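PDB 6ULO: DUF7790 domain-containing protein from Leptospira interrogans serogroup Icterohaemorrhagiae serovar copenhageni, which is of unknown function but is predicted to be membrane-anchored, with a soluble domain probably related to the NADP-binding Rossmann superfamily. Local coordinates for residues S48-L56 against G267-Y278; R195-T203 against A226-F236. All coordinates share one frame; numbering follows the deposited sequence.

Interaction 1. Residues S48-L56 against G267-Y278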
loop_
_atom_site.group_PDB
_atom_site.type_symbol
_atom_site.label_atom_id
_atom_site.label_comp_id
_atom_site.label_asym_id
_atom_site.label_seq_id
_atom_site.Cartn_x
_atom_site.Cartn_y
_atom_site.Cartn_z
ATOM N N SER A 48 4.310 -6.543 -5.928
ATOM C CA SER A 48 4.354 -5.440 -6.865
ATOM C C SER A 48 5.312 -5.745 -8.021
ATOM O O SER A 48 6.260 -6.532 -7.892
ATOM C CB SER A 48 4.882 -4.207 -6.125
ATOM O OG SER A 48 4.952 -3.064 -6.973
ATOM N N ASN A 49 5.055 -5.115 -9.166
ATOM C CA ASN A 49 5.973 -5.133 -10.302
ATOM C C ASN A 49 6.426 -3.726 -10.663
ATOM O O ASN A 49 6.860 -3.496 -11.795
ATOM C CB ASN A 49 5.336 -5.852 -11.490
ATOM C CG ASN A 49 4.030 -5.182 -11.940
ATOM O OD1 ASN A 49 3.574 -4.211 -11.330
ATOM N ND2 ASN A 49 3.434 -5.690 -13.009
ATOM N N GLU A 50 6.369 -2.786 -9.714
ATOM C CA GLU A 50 6.781 -1.395 -9.896
ATOM C C GLU A 50 8.225 -1.272 -9.415
ATOM O O GLU A 50 8.489 -1.369 -8.212
ATOM C CB GLU A 50 5.833 -0.484 -9.105
ATOM C CG GLU A 50 4.406 -0.631 -9.693
ATOM C CD GLU A 50 3.264 -0.036 -8.836
ATOM O OE1 GLU A 50 3.538 0.443 -7.707
ATOM O OE2 GLU A 50 2.081 -0.029 -9.308
ATOM N N ASP A 51 9.159 -1.029 -10.337
ATOM C CA ASP A 51 10.592 -1.082 -10.044
ATOM C C ASP A 51 11.231 0.266 -9.750
ATOM O O ASP A 51 12.440 0.312 -9.484
ATOM C CB ASP A 51 11.368 -1.713 -11.203
ATOM C CG ASP A 51 10.972 -3.143 -11.457
ATOM O OD1 ASP A 51 10.614 -3.843 -10.490
ATOM O OD2 ASP A 51 10.970 -3.567 -12.641
ATOM N N ARG A 52 10.484 1.372 -9.794
ATOM C CA ARG A 52 11.061 2.682 -9.577
ATOM C C ARG A 52 10.300 3.444 -8.512
ATOM O O ARG A 52 10.150 4.662 -8.592
ATOM C CB ARG A 52 11.193 3.484 -10.878
ATOM C CG ARG A 52 12.200 2.867 -11.883
ATOM C CD ARG A 52 13.618 2.722 -11.301
ATOM N NE ARG A 52 14.086 3.886 -10.557
ATOM C CZ ARG A 52 14.566 5.014 -11.097
ATOM N NH1 ARG A 52 14.615 5.169 -12.419
ATOM N NH2 ARG A 52 14.987 6.004 -10.304
ATOM N N LEU A 53 9.895 2.753 -7.438
ATOM C CA LEU A 53 9.212 3.443 -6.348
ATOM C C LEU A 53 10.100 4.490 -5.708
ATOM O O LEU A 53 9.587 5.414 -5.078
ATOM C CB LEU A 53 8.712 2.442 -5.308
ATOM C CG LEU A 53 7.630 1.507 -5.841
ATOM C CD1 LEU A 53 7.481 0.292 -4.911
ATOM C CD2 LEU A 53 6.299 2.260 -5.989
ATOM N N ASP A 54 11.431 4.373 -5.855
ATOM C CA ASP A 54 12.306 5.383 -5.297
ATOM C C ASP A 54 12.043 6.775 -5.856
ATOM O O ASP A 54 12.387 7.763 -5.199
ATOM C CB ASP A 54 13.782 5.019 -5.521
ATOM C CG ASP A 54 14.140 4.800 -6.985
ATOM O OD1 ASP A 54 13.538 3.905 -7.639
ATOM O OD2 ASP A 54 15.030 5.517 -7.484
ATOM N N LEU A 55 11.433 6.883 -7.044
ATOM C CA LEU A 55 11.086 8.208 -7.559
ATOM C C LEU A 55 10.102 8.925 -6.649
ATOM O O LEU A 55 9.971 10.147 -6.725
ATOM C CB LEU A 55 10.481 8.090 -8.951
ATOM C CG LEU A 55 11.451 7.549 -10.009
ATOM C CD1 LEU A 55 10.662 7.289 -11.304
ATOM C CD2 LEU A 55 12.601 8.529 -10.259
ATOM N N LEU A 56 9.395 8.192 -5.792
ATOM C CA LEU A 56 8.423 8.802 -4.891
ATOM C C LEU A 56 9.068 9.463 -3.689
ATOM O O LEU A 56 8.404 10.273 -3.030
ATOM C CB LEU A 56 7.469 7.727 -4.378
ATOM C CG LEU A 56 6.633 7.022 -5.447
ATOM C CD1 LEU A 56 5.881 5.875 -4.826
ATOM C CD2 LEU A 56 5.697 8.008 -6.166
ATOM N N GLY A 267 14.467 1.762 -16.131
ATOM C CA GLY A 267 14.593 0.669 -15.205
ATOM C C GLY A 267 13.326 -0.119 -14.991
ATOM O O GLY A 267 13.362 -1.112 -14.270
ATOM N N SER A 268 12.208 0.285 -15.615
ATOM C CA SER A 268 10.936 -0.405 -15.410
ATOM C C SER A 268 10.964 -1.842 -15.906
ATOM O O SER A 268 10.079 -2.630 -15.549
ATOM C CB SER A 268 9.807 0.316 -16.149
ATOM O OG SER A 268 9.517 1.560 -15.575
ATOM N N GLU A 269 11.929 -2.189 -16.756
ATOM C CA GLU A 269 11.914 -3.450 -17.475
ATOM C C GLU A 269 12.289 -4.647 -16.617
ATOM O O GLU A 269 12.208 -5.777 -17.115
ATOM C CB GLU A 269 12.889 -3.380 -18.654
ATOM C CG GLU A 269 14.381 -3.354 -18.249
ATOM C CD GLU A 269 14.903 -1.972 -17.868
ATOM O OE1 GLU A 269 14.152 -0.973 -17.975
ATOM O OE2 GLU A 269 16.094 -1.891 -17.450
ATOM N N ILE A 270 12.706 -4.442 -15.363
ATOM C CA ILE A 270 13.130 -5.568 -14.530
ATOM C C ILE A 270 11.962 -6.515 -14.249
ATOM O O ILE A 270 12.068 -7.735 -14.440
ATOM C CB ILE A 270 13.806 -5.085 -13.233
ATOM C CG1 ILE A 270 15.012 -4.198 -13.542
ATOM C CG2 ILE A 270 14.202 -6.273 -12.397
ATOM C CD1 ILE A 270 16.172 -4.918 -14.165
ATOM N N SER A 271 10.825 -5.971 -13.804
ATOM C CA SER A 271 9.719 -6.787 -13.339
ATOM C C SER A 271 8.552 -6.840 -14.310
ATOM O O SER A 271 7.622 -7.625 -14.082
ATOM C CB SER A 271 9.196 -6.281 -11.980
ATOM O OG SER A 271 10.185 -6.307 -10.964
ATOM N N THR A 272 8.542 -6.009 -15.345
ATOM C CA THR A 272 7.396 -5.975 -16.252
ATOM C C THR A 272 7.840 -5.461 -17.608
ATOM O O THR A 272 8.815 -4.721 -17.721
ATOM C CB THR A 272 6.258 -5.085 -15.731
ATOM O OG1 THR A 272 5.103 -5.246 -16.570
ATOM C CG2 THR A 272 6.665 -3.608 -15.740
ATOM N N ASP A 273 7.078 -5.832 -18.633
ATOM C CA ASP A 273 7.230 -5.242 -19.955
ATOM C C ASP A 273 6.103 -4.271 -20.306
ATOM O O ASP A 273 6.017 -3.836 -21.459
ATOM C CB ASP A 273 7.414 -6.316 -21.037
ATOM C CG ASP A 273 6.211 -7.212 -21.179
ATOM O OD1 ASP A 273 5.255 -7.059 -20.385
ATOM O OD2 ASP A 273 6.227 -8.082 -22.088
ATOM N N ARG A 274 5.249 -3.904 -19.344
ATOM C CA ARG A 274 4.153 -2.969 -19.614
ATOM C C ARG A 274 4.029 -2.031 -18.417
ATOM O O ARG A 274 3.405 -2.378 -17.416
ATOM C CB ARG A 274 2.849 -3.716 -19.854
ATOM N N GLY A 275 4.579 -0.830 -18.526
ATOM C CA GLY A 275 4.587 0.113 -17.425
ATOM C C GLY A 275 6.003 0.359 -16.949
ATOM O O GLY A 275 6.953 -0.237 -17.434
ATOM N N PHE A 276 6.165 1.311 -16.037
ATOM C CA PHE A 276 5.121 2.141 -15.454
ATOM C C PHE A 276 5.603 3.582 -15.435
ATOM O O PHE A 276 6.821 3.857 -15.376
ATOM C CB PHE A 276 4.832 1.707 -13.993
ATOM C CG PHE A 276 4.090 0.432 -13.900
ATOM C CD1 PHE A 276 2.714 0.397 -14.109
ATOM C CD2 PHE A 276 4.764 -0.741 -13.618
ATOM C CE1 PHE A 276 2.030 -0.807 -14.055
ATOM C CE2 PHE A 276 4.097 -1.933 -13.551
ATOM C CZ PHE A 276 2.735 -1.971 -13.781
ATOM N N HIS A 277 4.636 4.498 -15.475
ATOM C CA HIS A 277 4.847 5.901 -15.161
ATOM C C HIS A 277 4.202 6.168 -13.803
ATOM O O HIS A 277 3.130 5.622 -13.506
ATOM C CB HIS A 277 4.199 6.756 -16.264
ATOM C CG HIS A 277 4.458 8.222 -16.136
ATOM N ND1 HIS A 277 5.465 8.858 -16.840
ATOM C CD2 HIS A 277 3.809 9.190 -15.448
ATOM C CE1 HIS A 277 5.439 10.151 -16.557
ATOM N NE2 HIS A 277 4.437 10.381 -15.721
ATOM N N TYR A 278 4.867 6.964 -12.966
ATOM C CA TYR A 278 4.445 7.189 -11.584
ATOM C C TYR A 278 3.731 8.528 -11.503
ATOM O O TYR A 278 4.026 9.450 -12.277
ATOM C CB TYR A 278 5.691 7.152 -10.659
ATOM C CG TYR A 278 6.284 5.771 -10.661
ATOM C CD1 TYR A 278 6.028 4.877 -9.620
ATOM C CD2 TYR A 278 7.070 5.318 -11.736
ATOM C CE1 TYR A 278 6.523 3.581 -9.668
ATOM C CE2 TYR A 278 7.555 4.025 -11.795
ATOM C CZ TYR A 278 7.282 3.165 -10.748
ATOM O OH TYR A 278 7.740 1.878 -10.798
HETATM O O HOH W 1 8.420 -1.726 -13.206
HETATM O O HOH W 2 4.840 -8.377 -13.829
#
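Two aromatic rings of 267-278, Phe276 and Tyr278, receive the loop 48-56, each using its surfaces differently. Over one face of Phe276 lies Glu50 CG in a CH-pi contact, 4.3 Å from the ring centroid; the carbonyl Arg274 O occupies the opposite face, offset toward the rim. Asn49 ND2 and a water approach the edge of this ring, while Asn49 OD1 comes obliquely to within 3.2 Å of Phe276 CE2, the amide turned 55° from the ring plane. Tyr278 carries Arg52 O over one face and has Leu53 CD2 at its edge, 3.9 Å from Tyr278 CE1. Its hydroxyl reaches the loop backbone, where Tyr278 OH accepts from Arg52 N at 3.0 Å.

The sheet behind these rings has the Rossmann-like strand order 3-2-1-4-5 in its parallel part, and Tyr278 is the second residue of strand 277-282, which runs antiparallel to 249-255. The extended chain of Glu50 carries its carboxylate past Phe276 to Tyr222, Ser224 and Thr254, at or near the ends of strands 218-222 and 249-255. These bonds place the loop before helix 57-60 at the C-terminal ends of the parallel strands.

Asp51 makes the main polar grip, on Ser271. With CG beside the backbone N (chi1 -63°), its carboxylate turns both syn lone pairs to that serine: OD1 takes Ser271 OG at 2.5 Å and OD2 takes Ser271 N at 2.7 Å. Arg156 adds a salt bridge to Asp51 OD1, which would help keep the acid ionised. The water at the edge of Phe276 also bridges Asn49 O, Asp51 N and Ser268 O, joining the two backbones. Nearby, Arg52 folds back to hold Asp54 side-on through NE and NH2, both bonds close to the guanidinium plane, with Leu55 CG over one face of the guanidinium.

Interaction 2. Residues R195-T203 against A226-F236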
loop_
_atom_site.group_PDB
_atom_site.type_symbol
_atom_site.label_atom_id
_atom_site.label_comp_id
_atom_site.label_asym_id
_atom_site.label_seq_id
_atom_site.Cartn_x
_atom_site.Cartn_y
_atom_site.Cartn_z
ATOM N N ARG A 195 -10.288 -6.068 4.510
ATOM C CA ARG A 195 -10.946 -6.488 3.280
ATOM C C ARG A 195 -11.777 -5.343 2.711
ATOM O O ARG A 195 -12.724 -4.879 3.355
ATOM C CB ARG A 195 -11.898 -7.643 3.590
ATOM C CG ARG A 195 -11.211 -8.885 4.149
ATOM C CD ARG A 195 -12.257 -9.987 4.438
ATOM N NE ARG A 195 -13.257 -9.532 5.402
ATOM C CZ ARG A 195 -13.091 -9.609 6.720
ATOM N NH1 ARG A 195 -11.967 -10.139 7.210
ATOM N NH2 ARG A 195 -14.037 -9.158 7.557
ATOM N N GLY A 196 -11.462 -4.906 1.503
ATOM C CA GLY A 196 -12.248 -3.838 0.920
ATOM C C GLY A 196 -11.957 -3.626 -0.549
ATOM O O GLY A 196 -10.791 -3.682 -0.977
ATOM N N ASN A 197 -13.014 -3.347 -1.306
ATOM C CA ASN A 197 -12.910 -3.012 -2.720
ATOM C C ASN A 197 -12.852 -1.498 -2.839
ATOM O O ASN A 197 -13.661 -0.803 -2.216
ATOM C CB ASN A 197 -14.181 -3.550 -3.401
ATOM C CG ASN A 197 -14.144 -3.500 -4.932
ATOM O OD1 ASN A 197 -13.374 -2.792 -5.546
ATOM N ND2 ASN A 197 -15.071 -4.214 -5.533
ATOM N N LEU A 198 -11.942 -0.988 -3.668
ATOM C CA LEU A 198 -11.990 0.445 -3.992
ATOM C C LEU A 198 -13.364 0.883 -4.484
ATOM O O LEU A 198 -13.757 2.033 -4.271
ATOM C CB LEU A 198 -10.972 0.805 -5.070
ATOM C CG LEU A 198 -9.492 0.644 -4.692
ATOM C CD1 LEU A 198 -8.627 0.825 -5.911
ATOM C CD2 LEU A 198 -9.122 1.640 -3.603
ATOM N N LEU A 199 -14.099 -0.018 -5.135
ATOM C CA LEU A 199 -15.419 0.281 -5.678
ATOM C C LEU A 199 -16.549 -0.182 -4.770
ATOM O O LEU A 199 -17.722 -0.096 -5.157
ATOM C CB LEU A 199 -15.540 -0.404 -7.033
ATOM C CG LEU A 199 -14.380 -0.093 -8.002
ATOM C CD1 LEU A 199 -14.709 -0.602 -9.404
ATOM C CD2 LEU A 199 -14.013 1.384 -8.034
ATOM N N GLY A 200 -16.225 -0.664 -3.563
ATOM C CA GLY A 200 -17.220 -1.081 -2.587
ATOM C C GLY A 200 -17.892 0.087 -1.880
ATOM O O GLY A 200 -17.562 1.263 -2.068
ATOM N N ASN A 201 -18.847 -0.253 -1.014
ATOM C CA ASN A 201 -19.628 0.762 -0.312
ATOM C C ASN A 201 -19.490 0.711 1.205
ATOM O O ASN A 201 -20.208 1.437 1.905
ATOM C CB ASN A 201 -21.107 0.766 -0.756
ATOM C CG ASN A 201 -21.861 -0.547 -0.429
ATOM O OD1 ASN A 201 -21.388 -1.377 0.329
ATOM N ND2 ASN A 201 -23.056 -0.712 -1.006
ATOM N N ILE A 202 -18.632 -0.144 1.741
ATOM C CA ILE A 202 -18.470 -0.238 3.192
ATOM C C ILE A 202 -17.072 0.186 3.637
ATOM O O ILE A 202 -16.921 1.057 4.494
ATOM C CB ILE A 202 -18.771 -1.661 3.698
ATOM C CG1 ILE A 202 -20.269 -1.996 3.633
ATOM C CG2 ILE A 202 -18.309 -1.838 5.142
ATOM C CD1 ILE A 202 -20.546 -3.485 3.795
ATOM N N THR A 203 -16.022 -0.476 3.123
ATOM C CA THR A 203 -14.717 -0.375 3.788
ATOM C C THR A 203 -14.067 0.992 3.626
ATOM O O THR A 203 -13.583 1.583 4.592
ATOM C CB THR A 203 -13.771 -1.443 3.282
ATOM O OG1 THR A 203 -14.424 -2.705 3.431
ATOM C CG2 THR A 203 -12.479 -1.425 4.103
ATOM N N ALA A 226 -4.479 0.456 -10.005
ATOM C CA ALA A 226 -5.839 -0.077 -9.947
ATOM C C ALA A 226 -6.838 0.784 -10.709
ATOM O O ALA A 226 -7.798 0.245 -11.272
ATOM C CB ALA A 226 -6.280 -0.214 -8.492
ATOM N N GLU A 227 -6.615 2.107 -10.759
ATOM C CA GLU A 227 -7.562 2.985 -11.433
ATOM C C GLU A 227 -7.577 2.748 -12.934
ATOM O O GLU A 227 -8.515 3.182 -13.593
ATOM C CB GLU A 227 -7.242 4.452 -11.140
ATOM C CG GLU A 227 -7.373 4.876 -9.666
ATOM C CD GLU A 227 -6.591 6.133 -9.414
ATOM O OE1 GLU A 227 -5.356 6.016 -9.292
ATOM O OE2 GLU A 227 -7.185 7.231 -9.371
ATOM N N GLU A 228 -6.557 2.100 -13.493
ATOM C CA GLU A 228 -6.595 1.790 -14.914
ATOM C C GLU A 228 -7.702 0.817 -15.269
ATOM O O GLU A 228 -8.000 0.650 -16.462
ATOM C CB GLU A 228 -5.247 1.216 -15.351
ATOM C CG GLU A 228 -4.105 2.204 -15.191
ATOM C CD GLU A 228 -2.938 1.901 -16.111
ATOM O OE1 GLU A 228 -2.234 0.899 -15.882
ATOM O OE2 GLU A 228 -2.713 2.688 -17.060
ATOM N N TYR A 229 -8.340 0.184 -14.282
ATOM C CA TYR A 229 -9.382 -0.802 -14.532
ATOM C C TYR A 229 -10.800 -0.243 -14.462
ATOM O O TYR A 229 -11.755 -1.010 -14.666
ATOM C CB TYR A 229 -9.245 -1.969 -13.548
ATOM C CG TYR A 229 -8.010 -2.772 -13.778
ATOM C CD1 TYR A 229 -8.064 -3.956 -14.497
ATOM C CD2 TYR A 229 -6.769 -2.341 -13.293
ATOM C CE1 TYR A 229 -6.927 -4.701 -14.724
ATOM C CE2 TYR A 229 -5.616 -3.084 -13.523
ATOM C CZ TYR A 229 -5.709 -4.263 -14.244
ATOM O OH TYR A 229 -4.587 -5.021 -14.482
ATOM N N PHE A 230 -10.984 1.052 -14.196
ATOM C CA PHE A 230 -12.356 1.552 -14.055
ATOM C C PHE A 230 -12.432 3.050 -14.320
ATOM O O PHE A 230 -11.496 3.795 -14.039
ATOM C CB PHE A 230 -12.951 1.238 -12.664
ATOM C CG PHE A 230 -12.104 1.703 -11.481
ATOM C CD1 PHE A 230 -12.167 3.016 -11.011
ATOM C CD2 PHE A 230 -11.270 0.804 -10.822
ATOM C CE1 PHE A 230 -11.421 3.410 -9.897
ATOM C CE2 PHE A 230 -10.531 1.189 -9.724
ATOM C CZ PHE A 230 -10.599 2.491 -9.267
ATOM N N ALA A 231 -13.583 3.480 -14.826
ATOM C CA ALA A 231 -13.980 4.873 -14.705
ATOM C C ALA A 231 -14.530 5.072 -13.297
ATOM O O ALA A 231 -15.184 4.184 -12.754
ATOM C CB ALA A 231 -15.033 5.221 -15.763
ATOM N N TYR A 232 -14.251 6.213 -12.705
ATOM C CA TYR A 232 -14.630 6.417 -11.304
ATOM C C TYR A 232 -16.135 6.324 -11.112
ATOM O O TYR A 232 -16.871 7.117 -11.713
ATOM C CB TYR A 232 -14.190 7.797 -10.853
ATOM C CG TYR A 232 -12.689 8.016 -10.938
ATOM C CD1 TYR A 232 -11.815 7.226 -10.197
ATOM C CD2 TYR A 232 -12.143 9.007 -11.748
ATOM C CE1 TYR A 232 -10.453 7.404 -10.242
ATOM C CE2 TYR A 232 -10.775 9.206 -11.796
ATOM C CZ TYR A 232 -9.930 8.400 -11.047
ATOM O OH TYR A 232 -8.577 8.636 -11.121
ATOM N N PRO A 233 -16.630 5.402 -10.286
ATOM C CA PRO A 233 -18.069 5.339 -9.996
ATOM C C PRO A 233 -18.410 6.125 -8.730
ATOM O O PRO A 233 -17.534 6.549 -7.965
ATOM C CB PRO A 233 -18.288 3.842 -9.764
ATOM C CG PRO A 233 -17.019 3.447 -9.034
ATOM C CD PRO A 233 -15.902 4.257 -9.710
ATOM N N GLN A 234 -19.716 6.260 -8.487
ATOM C CA GLN A 234 -20.197 7.085 -7.385
ATOM C C GLN A 234 -19.670 6.636 -6.023
ATOM O O GLN A 234 -19.310 7.477 -5.194
ATOM C CB GLN A 234 -21.714 7.080 -7.391
ATOM C CG GLN A 234 -22.312 8.109 -6.487
ATOM C CD GLN A 234 -21.933 9.496 -6.911
ATOM O OE1 GLN A 234 -22.065 9.858 -8.090
ATOM N NE2 GLN A 234 -21.428 10.284 -5.969
ATOM N N GLU A 235 -19.646 5.329 -5.748
ATOM C CA GLU A 235 -19.229 4.911 -4.412
ATOM C C GLU A 235 -17.779 5.285 -4.138
ATOM O O GLU A 235 -17.438 5.664 -3.018
ATOM C CB GLU A 235 -19.461 3.421 -4.189
ATOM C CG GLU A 235 -20.932 3.011 -3.937
ATOM C CD GLU A 235 -21.617 3.600 -2.644
ATOM O OE1 GLU A 235 -20.951 4.029 -1.658
ATOM O OE2 GLU A 235 -22.871 3.615 -2.601
ATOM N N PHE A 236 -16.918 5.220 -5.156
ATOM C CA PHE A 236 -15.525 5.611 -4.992
ATOM C C PHE A 236 -15.411 7.116 -4.814
ATOM O O PHE A 236 -14.653 7.599 -3.960
ATOM C CB PHE A 236 -14.736 5.143 -6.214
ATOM C CG PHE A 236 -13.290 5.544 -6.204
ATOM C CD1 PHE A 236 -12.332 4.721 -5.645
ATOM C CD2 PHE A 236 -12.860 6.703 -6.834
ATOM C CE1 PHE A 236 -10.975 5.080 -5.667
ATOM C CE2 PHE A 236 -11.523 7.066 -6.859
ATOM C CZ PHE A 236 -10.569 6.265 -6.266
HETATM O O HOH W 3 -20.980 4.050 1.756
HETATM O O HOH W 4 -23.818 1.149 -3.486
#
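Leu199 sets one methyl squarely on the ring of Phe230: CD2 lies 3.6 Å from the ring centroid and only 4° off its normal, a nearly ideal CH-pi contact. Leu199 CG stands beside the backbone N, anti to the carbonyl carbon (chi1 -52°), and CD1 continues the extended chain, which leaves CD2 as the branch turned onto the ring. Phe230 adopts the rarer rotamer that places CG between its own backbone N and carbonyl carbon (chi1 53°), and the ring is sandwiched, with Glu227 CA against the face opposite Leu199. The same leucine methyl lies 3.8 Å from Pro233 CG, so CD2 touches both the Phe230 face and the proline ring at the N-cap of helix 234-241. Leu198 points its CD1 elsewhere, to Ala226 CB at 3.6 Å; the same CD1 also lies at the edge of the Phe230 ring, near Phe230 CZ.

Both leucines sit at the corner of a type I turn, Asn197 to Gly200, that is also an Asx turn: Asn197 OD1 accepts from Leu199 N, the donor standing above the amide carbonyl plane. In the Rossmann-like fold this turn follows edge strand 191-195 and leads to helix 203-214, whereas 226-236 follows strand 218-222 and leads to helix 234-241. Their contact therefore joins two strand-to-helix connections on the C-terminal side of the parallel part of the sheet.

Phe236 brings ring atom CD1 to 3.3 Å from Leu198 O, which lies in the ring plane at the edge; the ring also packs on Phe286 and Leu290 of helix 283-291. Toward the surface, Glu235 turns back about its CB-CG bond so that its carboxylate comes up beside Asn201, with Glu235 OE1 3.4 Å from Asn201 CB. No direct polar bond links these two side chains; a water accepts from Asn201 ND2 at 3.2 Å and donates to Glu235 OE2 at 2.8 Å.

How the interactions relate
Interactions 1 and 2 illustrate how loops both distant and fairly near in sequence come together around the C-terminal ends of the sheet's parallel part. Residues 195-203 and 226-236 both fall between the two halves of interaction 1, yet the contacts do not touch: their centres are about 23 Å apart and their nearest atoms about 5 Å apart. Strand 218-222 relates them, since Glu50 of interaction 1 bonds to Tyr222 and Ser224, just ahead of the 3-10 segment that opens at Ala226 in interaction 2. Hydrogen bonds cross the first; the second is almost wholly apolar, with rim waters. No ligand marks a site, although Rossmann-like proteins commonly bind theirs at this end of the sheet.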